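Local coordinates for protein POU domain, class 6, transcription factor 1 (Homo sapiens, PDB 3D1N) that regulates transcription by sequence-specific DNA binding through its POU domain, probably preferring a variant of the octamer motif, at residues N12-I15 against R16-S19. The protein carries 2 engineered substitutions. Sequence-based numbering, arbitrary orientation.
With nucleotides of chain C.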
ATOM      1  N   ASN K  12      -9.432  -0.145  18.384  1.00103.62           N
ATOM      2  CA  ASN K  12     -10.729  -0.233  17.726  1.00109.12           C
ATOM      3  C   ASN K  12     -11.140   1.023  16.971  1.00104.54           C
ATOM      4  O   ASN K  12     -11.764   0.936  15.914  1.00104.37           O
ATOM      5  CB  ASN K  12     -11.817  -0.650  18.715  1.00111.61           C
ATOM      6  CG  ASN K  12     -11.712  -2.112  19.103  1.00118.34           C
ATOM      7  OD1 ASN K  12     -12.625  -2.896  18.852  1.00119.18           O
ATOM      8  ND2 ASN K  12     -10.581  -2.491  19.695  1.00118.07           N
ATOM      9  N   PHE K  13     -10.786   2.187  17.502  1.00 97.94           N
ATOM     10  CA  PHE K  13     -11.127   3.433  16.826  1.00107.99           C
ATOM     11  C   PHE K  13     -10.557   3.469  15.415  1.00103.27           C
ATOM     12  O   PHE K  13     -11.255   3.829  14.467  1.00 95.64           O
ATOM     13  CB  PHE K  13     -10.625   4.650  17.597  1.00 96.59           C
ATOM     14  CG  PHE K  13     -10.848   5.945  16.873  1.00 96.55           C
ATOM     15  CD1 PHE K  13     -12.027   6.649  17.041  1.00 94.76           C
ATOM     16  CD2 PHE K  13      -9.885   6.450  16.010  1.00 92.36           C
ATOM     17  CE1 PHE K  13     -12.240   7.840  16.374  1.00 85.66           C
ATOM     18  CE2 PHE K  13     -10.093   7.638  15.338  1.00 86.72           C
ATOM     19  CZ  PHE K  13     -11.274   8.336  15.522  1.00 79.99           C
ATOM     20  N   LYS K  14      -9.281   3.114  15.289  1.00102.30           N
ATOM     21  CA  LYS K  14      -8.619   3.107  13.992  1.00 97.67           C
ATOM     22  C   LYS K  14      -9.424   2.290  12.994  1.00102.81           C
ATOM     23  O   LYS K  14      -9.811   2.801  11.938  1.00 89.99           O
ATOM     24  CB  LYS K  14      -7.196   2.549  14.099  1.00 94.92           C
ATOM     25  CG  LYS K  14      -6.722   1.845  12.828  1.00 94.77           C
ATOM     26  CD  LYS K  14      -5.204   1.687  12.766  1.00 94.82           C
ATOM     27  CE  LYS K  14      -4.553   2.798  11.941  1.00 91.90           C
ATOM     28  NZ  LYS K  14      -3.194   2.422  11.446  1.00 70.12           N
ATOM     29  N   ILE K  15      -9.692   1.034  13.355  1.00104.02           N
ATOM     30  CA  ILE K  15     -10.375   0.086  12.476  1.00 98.04           C
ATOM     31  C   ILE K  15     -11.825   0.476  12.184  1.00102.86           C
ATOM     32  O   ILE K  15     -12.328   0.196  11.099  1.00107.77           O
ATOM     33  CB  ILE K  15     -10.330  -1.367  13.023  1.00 96.22           C
ATOM     34  CG1 ILE K  15      -8.985  -1.660  13.697  1.00100.24           C
ATOM     35  CG2 ILE K  15     -10.596  -2.369  11.902  1.00 83.99           C
ATOM     36  CD1 ILE K  15      -8.815  -3.114  14.151  1.00 69.69           C
ATOM     37  N   ARG K  16     -12.500   1.109  13.140  1.00 91.95           N
ATOM     38  CA  ARG K  16     -13.840   1.630  12.880  1.00 93.77           C
ATOM     39  C   ARG K  16     -13.773   2.741  11.837  1.00 91.04           C
ATOM     40  O   ARG K  16     -14.698   2.926  11.048  1.00 92.60           O
ATOM     41  CB  ARG K  16     -14.468   2.191  14.154  1.00106.01           C
ATOM     42  CG  ARG K  16     -14.881   1.169  15.192  1.00101.99           C
ATOM     43  CD  ARG K  16     -15.505   1.892  16.378  1.00115.96           C
ATOM     44  NE  ARG K  16     -15.747   1.020  17.523  1.00128.19           N
ATOM     45  CZ  ARG K  16     -16.353   1.406  18.642  1.00120.11           C
ATOM     46  NH1 ARG K  16     -16.785   2.656  18.773  1.00111.68           N
ATOM     47  NH2 ARG K  16     -16.531   0.541  19.629  1.00118.79           N
ATOM     48  N   ARG K  17     -12.670   3.481  11.860  1.00 89.61           N
ATOM     49  CA  ARG K  17     -12.461   4.629  10.983  1.00 92.15           C
ATOM     50  C   ARG K  17     -12.067   4.136   9.600  1.00 93.64           C
ATOM     51  O   ARG K  17     -12.478   4.688   8.571  1.00 83.12           O
ATOM     52  CB  ARG K  17     -11.351   5.506  11.566  1.00 88.86           C
ATOM     53  CG  ARG K  17     -11.346   6.948  11.079  1.00 91.67           C
ATOM     54  CD  ARG K  17     -10.138   7.226  10.218  1.00 81.66           C
ATOM     55  NE  ARG K  17      -8.964   6.536  10.734  1.00 83.75           N
ATOM     56  CZ  ARG K  17      -7.850   6.356  10.037  1.00 80.80           C
ATOM     57  NH1 ARG K  17      -7.770   6.819   8.796  1.00 71.02           N
ATOM     58  NH2 ARG K  17      -6.824   5.711  10.578  1.00 72.31           N
ATOM     59  N   LEU K  18     -11.250   3.091   9.602  1.00 93.17           N
ATOM     60  CA  LEU K  18     -10.863   2.389   8.394  1.00 89.90           C
ATOM     61  C   LEU K  18     -12.094   1.725   7.786  1.00 99.09           C
ATOM     62  O   LEU K  18     -12.415   1.935   6.614  1.00 96.91           O
ATOM     63  CB  LEU K  18      -9.799   1.339   8.725  1.00 72.41           C
ATOM     64  CG  LEU K  18      -8.446   1.921   9.141  1.00 73.17           C
ATOM     65  CD1 LEU K  18      -7.391   0.843   9.355  1.00 64.89           C
ATOM     66  CD2 LEU K  18      -7.979   2.925   8.100  1.00 64.63           C
ATOM     67  N   SER K  19     -12.792   0.939   8.600  1.00 90.59           N
ATOM     68  CA  SER K  19     -14.000   0.255   8.157  1.00 95.06           C
ATOM     69  C   SER K  19     -15.176   1.217   8.039  1.00 95.67           C
ATOM     70  O   SER K  19     -16.323   0.859   8.299  1.00 96.01           O
ATOM     71  CB  SER K  19     -14.331  -0.906   9.089  1.00 98.45           C
ATOM     72  OG  SER K  19     -13.261  -1.840   9.106  1.00 98.38           O
TER
ATOM     73  P    DA C  10      -5.188   7.182   6.557  1.00 72.35           P
ATOM     74  OP1  DA C  10      -5.882   5.933   6.946  1.00 58.04           O
ATOM     75  OP2  DA C  10      -5.812   8.522   6.734  1.00 49.31           O
ATOM     76  O5'  DA C  10      -3.766   7.083   7.268  1.00 51.11           O
ATOM     77  C5'  DA C  10      -2.895   6.005   6.956  1.00 42.44           C
ATOM     78  C4'  DA C  10      -1.513   6.263   7.554  1.00 65.77           C
ATOM     79  O4'  DA C  10      -0.802   7.315   6.851  1.00 56.90           O
ATOM     80  C3'  DA C  10      -1.518   6.687   9.025  1.00 62.82           C
ATOM     81  O3'  DA C  10      -0.665   5.786   9.727  1.00 69.68           O
ATOM     82  C2'  DA C  10      -1.043   8.149   9.034  1.00 52.22           C
ATOM     83  C1'  DA C  10      -0.175   8.195   7.779  1.00 42.16           C
ATOM     84  N9   DA C  10       0.005   9.476   7.077  1.00 34.81           N
ATOM     85  C8   DA C  10      -0.963  10.344   6.623  1.00 41.26           C
ATOM     86  N7   DA C  10      -0.486  11.407   5.986  1.00 33.33           N
ATOM     87  C5   DA C  10       0.901  11.221   6.015  1.00 36.80           C
ATOM     88  C6   DA C  10       1.987  11.991   5.511  1.00 35.71           C
ATOM     89  N6   DA C  10       1.819  13.152   4.844  1.00 26.08           N
ATOM     90  N1   DA C  10       3.249  11.526   5.731  1.00 30.71           N
ATOM     91  C2   DA C  10       3.400  10.370   6.390  1.00 34.49           C
ATOM     92  N3   DA C  10       2.463   9.548   6.896  1.00 27.52           N
ATOM     93  C4   DA C  10       1.218  10.037   6.680  1.00 37.93           C
TER
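The Arg17 guanidinium meets a DNA phosphate, with the CE of Lys14 also at its edge, 3.9 Å from NH2; the two side chains cross obliquely. The Arg17 chain leaves with CG anti to the backbone N (chi1 -159°) and then bends twice, which brings NH1 to the phosphate of DA10 of chain C. NH1 donates to OP1 over 2.8 Å, with an N-H...O angle of 155°. Leu18 CD2 lies above one face of the guanidinium, toward its rim. Glu48 forms a salt bridge with NH2 and the carbonyl of Leu22 accepts from NH1, so three partners, counting the phosphate, hold the group. Lys14 CG also packs on Leu18 CD1 at 3.7 Å, and Lys14 itself packs on another phosphate. Phe13 enters the core of the POU-specific domain, against helices 24-31 and 54-73. The helix ends at Leu18; Ser19, just beyond it, donates from its N to Ile15 O, and its OG adds a weak bond to the same oxygen. Both basic chains lie beside DNA phosphates, whose negative charge probably favours them there. The chemistry implies that Arg17 links helix 4-18 to Glu48 of helix 41-49 and to a phosphate oxygen of the DNA.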